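Long-range contact in probable adhesion protein (Pseudomonas aeruginosa PAO1, PDB 6R3Z), which probably delivers divalent metal ions, such as ferrous iron, to a membrane transporter as a periplasmic solute-binding protein, and here holds nickel: residues S241-Y253 against E264-E278. Numbering follows the deposited sequence.
Sequences SGVKLYSLSHISY and EMARNLDTVVRAIQE. With NI (nickel (II) ion), chain B; EDO (1,2-ethanediol), chain H.
The methyl CB of Ala-275 sits over one face of the Tyr-246 ring, 3.8 Å from its centroid and nearly on the normal, a CH-pi contact that so small a residue permits. At the ring's edge, near its plane, come the Arg-274 guanidinium and the Glu-278 carboxylate. The guanidinium turns a face to this edge, with Tyr-246 CE2 above it and the two planes 60° apart, while its NH2 holds OE2 of Glu-278 in a salt bridge. The other carboxylate oxygen, OE1, accepts the Tyr-246 hydroxyl at 2.6 Å (OH to OE1) on its anti side, tilted out of the carboxylate plane, so Glu-278 is held at both oxygens. A water joins that hydroxyl to Ala-275 O.

Strand 244-248 edges a parallel four-stranded sheet, and residues 264-277 of the following helix run almost antiparallel to it: a beta-alpha unit in one of two parallel-sheet lobes, consistent with the two-lobed fold of metal-binding solute-binding proteins. Threonine suits position 271 twice over, its CG2 packing on Leu-248 CD2 and its hydroxyl reaching Ser-247 O through a water.

Beyond the strand, Asn-268 grips the backbone of Ser-249 twice: OD1 accepts from N at 2.9 Å, nearly straight, and ND2 donates to O, also at 2.9 Å; an amide suits a site needing both donor and acceptor. With OG anti to its own N (chi1 178°), Ser-249 uses one short hydroxyl both ways, donating to Glu-264 OE1 from above the carboxylate plane and accepting Ile-251 N in an ST turn. Ile-251 CD1 packs on Met-265 CG, and between Ser-249 and Ile-251 lies His-250, whose NE2 binds nickel with five other histidines.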
loop_
_atom_site.group_PDB
_atom_site.type_symbol
_atom_site.label_atom_id
_atom_site.label_comp_id
_atom_site.label_asym_id
_atom_site.label_seq_id
_atom_site.Cartn_x
_atom_site.Cartn_y
_atom_site.Cartn_z
ATOM N N SER A 241 -15.620 -3.407 -22.731
ATOM C CA SER A 241 -14.498 -2.611 -23.243
ATOM C C SER A 241 -13.498 -3.390 -24.111
ATOM O O SER A 241 -12.836 -2.782 -24.956
ATOM C CB SER A 241 -13.776 -1.903 -22.100
ATOM O OG SER A 241 -13.087 -2.836 -21.281
ATOM N N GLY A 242 -13.370 -4.698 -23.877
ATOM C CA GLY A 242 -12.406 -5.549 -24.576
ATOM C C GLY A 242 -10.991 -5.403 -24.033
ATOM O O GLY A 242 -10.037 -5.962 -24.591
ATOM N N VAL A 243 -10.849 -4.645 -22.928
ATOM C CA VAL A 243 -9.578 -4.356 -22.264
ATOM C C VAL A 243 -9.100 -5.603 -21.496
ATOM O O VAL A 243 -9.894 -6.207 -20.771
ATOM C CB VAL A 243 -9.734 -3.082 -21.375
ATOM C CG1 VAL A 243 -8.528 -2.836 -20.504
ATOM C CG2 VAL A 243 -10.015 -1.849 -22.229
ATOM N N LYS A 244 -7.823 -6.009 -21.699
ATOM C CA LYS A 244 -7.208 -7.153 -21.022
ATOM C C LYS A 244 -7.151 -6.911 -19.505
ATOM O O LYS A 244 -6.741 -5.840 -19.061
ATOM C CB LYS A 244 -5.791 -7.446 -21.560
ATOM C CG LYS A 244 -5.756 -8.062 -22.953
ATOM C CD LYS A 244 -4.326 -8.442 -23.346
ATOM C CE LYS A 244 -4.245 -9.035 -24.738
ATOM N NZ LYS A 244 -2.840 -9.339 -25.127
ATOM N N LEU A 245 -7.567 -7.908 -18.730
ATOM C CA LEU A 245 -7.634 -7.814 -17.284
ATOM C C LEU A 245 -6.495 -8.547 -16.554
ATOM O O LEU A 245 -6.204 -9.712 -16.840
ATOM C CB LEU A 245 -9.008 -8.343 -16.807
ATOM C CG LEU A 245 -9.236 -8.453 -15.294
ATOM C CD1 LEU A 245 -9.433 -7.096 -14.680
ATOM C CD2 LEU A 245 -10.418 -9.372 -14.988
ATOM N N TYR A 246 -5.887 -7.845 -15.589
ATOM C CA TYR A 246 -4.874 -8.354 -14.671
ATOM C C TYR A 246 -5.326 -7.907 -13.274
ATOM O O TYR A 246 -6.167 -7.007 -13.167
ATOM C CB TYR A 246 -3.473 -7.808 -15.005
ATOM C CG TYR A 246 -3.011 -8.156 -16.403
ATOM C CD1 TYR A 246 -3.319 -7.335 -17.483
ATOM C CD2 TYR A 246 -2.241 -9.295 -16.646
ATOM C CE1 TYR A 246 -2.895 -7.641 -18.773
ATOM C CE2 TYR A 246 -1.811 -9.612 -17.942
ATOM C CZ TYR A 246 -2.158 -8.787 -19.003
ATOM O OH TYR A 246 -1.762 -9.030 -20.295
ATOM N N SER A 247 -4.839 -8.568 -12.226
ATOM C CA SER A 247 -5.226 -8.221 -10.872
ATOM C C SER A 247 -3.993 -8.021 -9.997
ATOM O O SER A 247 -2.966 -8.705 -10.170
ATOM C CB SER A 247 -6.158 -9.278 -10.289
ATOM O OG SER A 247 -7.358 -9.369 -11.041
ATOM N N LEU A 248 -4.103 -7.045 -9.092
ATOM C CA LEU A 248 -3.061 -6.639 -8.162
ATOM C C LEU A 248 -3.544 -6.668 -6.724
ATOM O O LEU A 248 -4.754 -6.600 -6.456
ATOM C CB LEU A 248 -2.534 -5.235 -8.522
ATOM C CG LEU A 248 -1.921 -5.028 -9.921
ATOM C CD1 LEU A 248 -1.592 -3.565 -10.135
ATOM C CD2 LEU A 248 -0.645 -5.899 -10.139
ATOM N N SER A 249 -2.581 -6.738 -5.803
ATOM C CA SER A 249 -2.835 -6.757 -4.382
ATOM C C SER A 249 -2.580 -5.386 -3.751
ATOM O O SER A 249 -1.505 -4.811 -3.916
ATOM C CB SER A 249 -1.977 -7.813 -3.691
ATOM O OG SER A 249 -2.204 -7.784 -2.291
ATOM N N HIS A 250 -3.544 -4.922 -2.947
ATOM C CA HIS A 250 -3.433 -3.688 -2.153
ATOM C C HIS A 250 -2.642 -4.061 -0.842
ATOM O O HIS A 250 -2.397 -3.189 -0.003
ATOM C CB HIS A 250 -4.863 -3.252 -1.772
ATOM C CG HIS A 250 -5.028 -1.853 -1.239
ATOM N ND1 HIS A 250 -4.519 -1.474 0.005
ATOM C CD2 HIS A 250 -5.805 -0.841 -1.711
ATOM C CE1 HIS A 250 -4.961 -0.235 0.210
ATOM N NE2 HIS A 250 -5.719 0.190 -0.800
ATOM N N ILE A 251 -2.302 -5.368 -0.656
ATOM C CA ILE A 251 -1.593 -5.910 0.537
ATOM C C ILE A 251 -2.448 -5.531 1.787
ATOM O O ILE A 251 -2.007 -4.814 2.698
ATOM C CB ILE A 251 -0.101 -5.466 0.598
ATOM C CG1 ILE A 251 0.563 -5.589 -0.832
ATOM C CG2 ILE A 251 0.656 -6.291 1.690
ATOM C CD1 ILE A 251 2.033 -5.124 -0.974
ATOM N N SER A 252 -3.738 -5.936 1.754
ATOM C CA SER A 252 -4.689 -5.558 2.797
ATOM C C SER A 252 -5.569 -6.714 3.254
ATOM O O SER A 252 -6.450 -6.486 4.079
ATOM C CB SER A 252 -5.588 -4.447 2.261
ATOM O OG SER A 252 -6.468 -4.974 1.274
ATOM N N TYR A 253 -5.353 -7.932 2.728
ATOM C CA TYR A 253 -6.203 -9.090 3.051
ATOM C C TYR A 253 -5.508 -10.155 3.894
ATOM O O TYR A 253 -4.401 -10.541 3.569
ATOM C CB TYR A 253 -6.680 -9.731 1.728
ATOM C CG TYR A 253 -7.751 -10.779 1.913
ATOM C CD1 TYR A 253 -9.091 -10.422 2.011
ATOM C CD2 TYR A 253 -7.425 -12.131 2.008
ATOM C CE1 TYR A 253 -10.086 -11.382 2.205
ATOM C CE2 TYR A 253 -8.408 -13.100 2.209
ATOM C CZ TYR A 253 -9.738 -12.720 2.309
ATOM O OH TYR A 253 -10.729 -13.661 2.473
ATOM N N GLU A 264 3.869 -10.184 -1.632
ATOM C CA GLU A 264 2.818 -9.594 -2.479
ATOM C C GLU A 264 3.351 -8.517 -3.414
ATOM O O GLU A 264 2.844 -8.408 -4.535
ATOM C CB GLU A 264 1.649 -9.124 -1.633
ATOM C CG GLU A 264 1.122 -10.303 -0.827
ATOM C CD GLU A 264 -0.231 -10.185 -0.177
ATOM O OE1 GLU A 264 -0.879 -9.123 -0.325
ATOM O OE2 GLU A 264 -0.632 -11.158 0.506
ATOM N N MET A 265 4.393 -7.747 -2.998
ATOM C CA MET A 265 4.976 -6.771 -3.924
ATOM C C MET A 265 5.688 -7.485 -5.073
ATOM O O MET A 265 5.611 -7.016 -6.202
ATOM C CB MET A 265 5.942 -5.805 -3.242
ATOM C CG MET A 265 5.257 -4.657 -2.597
ATOM S SD MET A 265 4.211 -3.574 -3.667
ATOM C CE MET A 265 5.435 -2.759 -4.660
ATOM N N ALA A 266 6.370 -8.622 -4.787
ATOM C CA ALA A 266 7.050 -9.394 -5.843
ATOM C C ALA A 266 5.980 -9.840 -6.880
ATOM O O ALA A 266 6.163 -9.624 -8.077
ATOM C CB ALA A 266 7.766 -10.601 -5.246
ATOM N N ARG A 267 4.823 -10.343 -6.398
ATOM C CA ARG A 267 3.727 -10.759 -7.275
ATOM C C ARG A 267 3.128 -9.576 -8.051
ATOM O O ARG A 267 2.837 -9.726 -9.246
ATOM C CB ARG A 267 2.672 -11.570 -6.514
ATOM C CG ARG A 267 3.246 -12.945 -6.119
ATOM C CD ARG A 267 2.164 -14.001 -5.992
ATOM N NE ARG A 267 1.362 -13.816 -4.785
ATOM C CZ ARG A 267 1.637 -14.378 -3.612
ATOM N NH1 ARG A 267 2.711 -15.150 -3.470
ATOM N NH2 ARG A 267 0.843 -14.172 -2.570
ATOM N N ASN A 268 3.024 -8.395 -7.403
ATOM C CA ASN A 268 2.515 -7.167 -8.036
ATOM C C ASN A 268 3.434 -6.767 -9.204
ATOM O O ASN A 268 2.973 -6.594 -10.331
ATOM C CB ASN A 268 2.436 -6.036 -7.021
ATOM C CG ASN A 268 1.141 -6.070 -6.237
ATOM O OD1 ASN A 268 0.225 -6.844 -6.547
ATOM N ND2 ASN A 268 1.044 -5.229 -5.215
ATOM N N LEU A 269 4.732 -6.659 -8.932
ATOM C CA LEU A 269 5.710 -6.320 -9.968
ATOM C C LEU A 269 5.740 -7.344 -11.117
ATOM O O LEU A 269 5.857 -6.950 -12.279
ATOM C CB LEU A 269 7.099 -6.108 -9.344
ATOM C CG LEU A 269 7.249 -4.866 -8.427
ATOM C CD1 LEU A 269 8.648 -4.787 -7.830
ATOM C CD2 LEU A 269 6.967 -3.566 -9.170
ATOM N N ASP A 270 5.609 -8.645 -10.803
ATOM C CA ASP A 270 5.610 -9.705 -11.825
ATOM C C ASP A 270 4.390 -9.564 -12.742
ATOM O O ASP A 270 4.510 -9.769 -13.942
ATOM C CB ASP A 270 5.618 -11.098 -11.189
ATOM C CG ASP A 270 6.935 -11.490 -10.555
ATOM O OD1 ASP A 270 7.975 -10.868 -10.902
ATOM O OD2 ASP A 270 6.929 -12.413 -9.710
ATOM N N THR A 271 3.211 -9.213 -12.162
ATOM C CA THR A 271 1.975 -9.043 -12.932
ATOM C C THR A 271 2.096 -7.829 -13.869
ATOM O O THR A 271 1.737 -7.937 -15.042
ATOM C CB THR A 271 0.764 -8.990 -11.984
ATOM O OG1 THR A 271 0.652 -10.271 -11.324
ATOM C CG2 THR A 271 -0.544 -8.655 -12.721
ATOM N N VAL A 272 2.665 -6.707 -13.374
ATOM C CA VAL A 272 2.877 -5.524 -14.218
ATOM C C VAL A 272 3.831 -5.894 -15.369
ATOM O O VAL A 272 3.545 -5.554 -16.520
ATOM C CB VAL A 272 3.365 -4.290 -13.417
ATOM C CG1 VAL A 272 3.647 -3.106 -14.349
ATOM C CG2 VAL A 272 2.328 -3.897 -12.353
ATOM N N VAL A 273 4.949 -6.598 -15.051
ATOM C CA VAL A 273 5.897 -7.037 -16.075
ATOM C C VAL A 273 5.194 -7.936 -17.103
ATOM O O VAL A 273 5.364 -7.735 -18.299
ATOM C CB VAL A 273 7.153 -7.701 -15.458
ATOM C CG1 VAL A 273 7.965 -8.464 -16.513
ATOM C CG2 VAL A 273 8.025 -6.660 -14.759
ATOM N N ARG A 274 4.397 -8.906 -16.636
ATOM C CA ARG A 274 3.651 -9.814 -17.542
ATOM C C ARG A 274 2.725 -9.027 -18.492
ATOM O O ARG A 274 2.720 -9.303 -19.697
ATOM C CB ARG A 274 2.842 -10.854 -16.761
ATOM C CG ARG A 274 2.256 -11.923 -17.684
ATOM C CD ARG A 274 1.742 -13.139 -16.935
ATOM N NE ARG A 274 0.639 -12.806 -16.034
ATOM C CZ ARG A 274 -0.648 -12.834 -16.371
ATOM N NH1 ARG A 274 -1.581 -12.535 -15.475
ATOM N NH2 ARG A 274 -1.015 -13.175 -17.607
ATOM N N ALA A 275 1.979 -8.032 -17.960
ATOM C CA ALA A 275 1.081 -7.173 -18.758
ATOM C C ALA A 275 1.882 -6.467 -19.873
ATOM O O ALA A 275 1.456 -6.454 -21.037
ATOM C CB ALA A 275 0.410 -6.148 -17.855
ATOM N N ILE A 276 3.074 -5.945 -19.535
ATOM C CA ILE A 276 3.903 -5.265 -20.541
ATOM C C ILE A 276 4.413 -6.296 -21.591
ATOM O O ILE A 276 4.320 -6.046 -22.795
ATOM C CB ILE A 276 5.076 -4.481 -19.886
ATOM C CG1 ILE A 276 4.563 -3.368 -18.930
ATOM C CG2 ILE A 276 6.028 -3.918 -20.971
ATOM C CD1 ILE A 276 5.639 -2.836 -17.892
ATOM N N GLN A 277 4.936 -7.430 -21.127
ATOM C CA GLN A 277 5.448 -8.500 -21.993
ATOM C C GLN A 277 4.363 -8.974 -22.983
ATOM O O GLN A 277 4.656 -9.160 -24.165
ATOM C CB GLN A 277 5.982 -9.676 -21.161
ATOM C CG GLN A 277 7.222 -9.354 -20.298
ATOM C CD GLN A 277 8.514 -9.198 -21.068
ATOM O OE1 GLN A 277 9.065 -8.097 -21.172
ATOM N NE2 GLN A 277 9.039 -10.292 -21.608
ATOM N N GLU A 278 3.101 -9.097 -22.505
ATOM C CA GLU A 278 1.962 -9.544 -23.316
ATOM C C GLU A 278 1.397 -8.466 -24.251
ATOM O O GLU A 278 0.522 -8.776 -25.070
ATOM C CB GLU A 278 0.853 -10.148 -22.435
ATOM C CG GLU A 278 1.232 -11.454 -21.745
ATOM C CD GLU A 278 0.186 -12.069 -20.828
ATOM O OE1 GLU A 278 -0.927 -11.507 -20.714
ATOM O OE2 GLU A 278 0.483 -13.123 -20.215
HETATM NI NI NI B . -6.846 2.083 -0.777
HETATM C C1 EDO H . 10.475 -13.848 -9.756
HETATM O O1 EDO H . 9.399 -13.856 -10.682
HETATM C C2 EDO H . 11.239 -12.522 -9.909
HETATM O O2 EDO H . 10.340 -11.437 -9.760
HETATM O O HOH W 1 -2.242 -11.362 -23.277
HETATM O O HOH W 2 -1.064 -6.949 -21.981
HETATM O O HOH W 3 -0.793 -9.852 -9.081
HETATM O O HOH W 4 -3.432 -9.072 0.592
#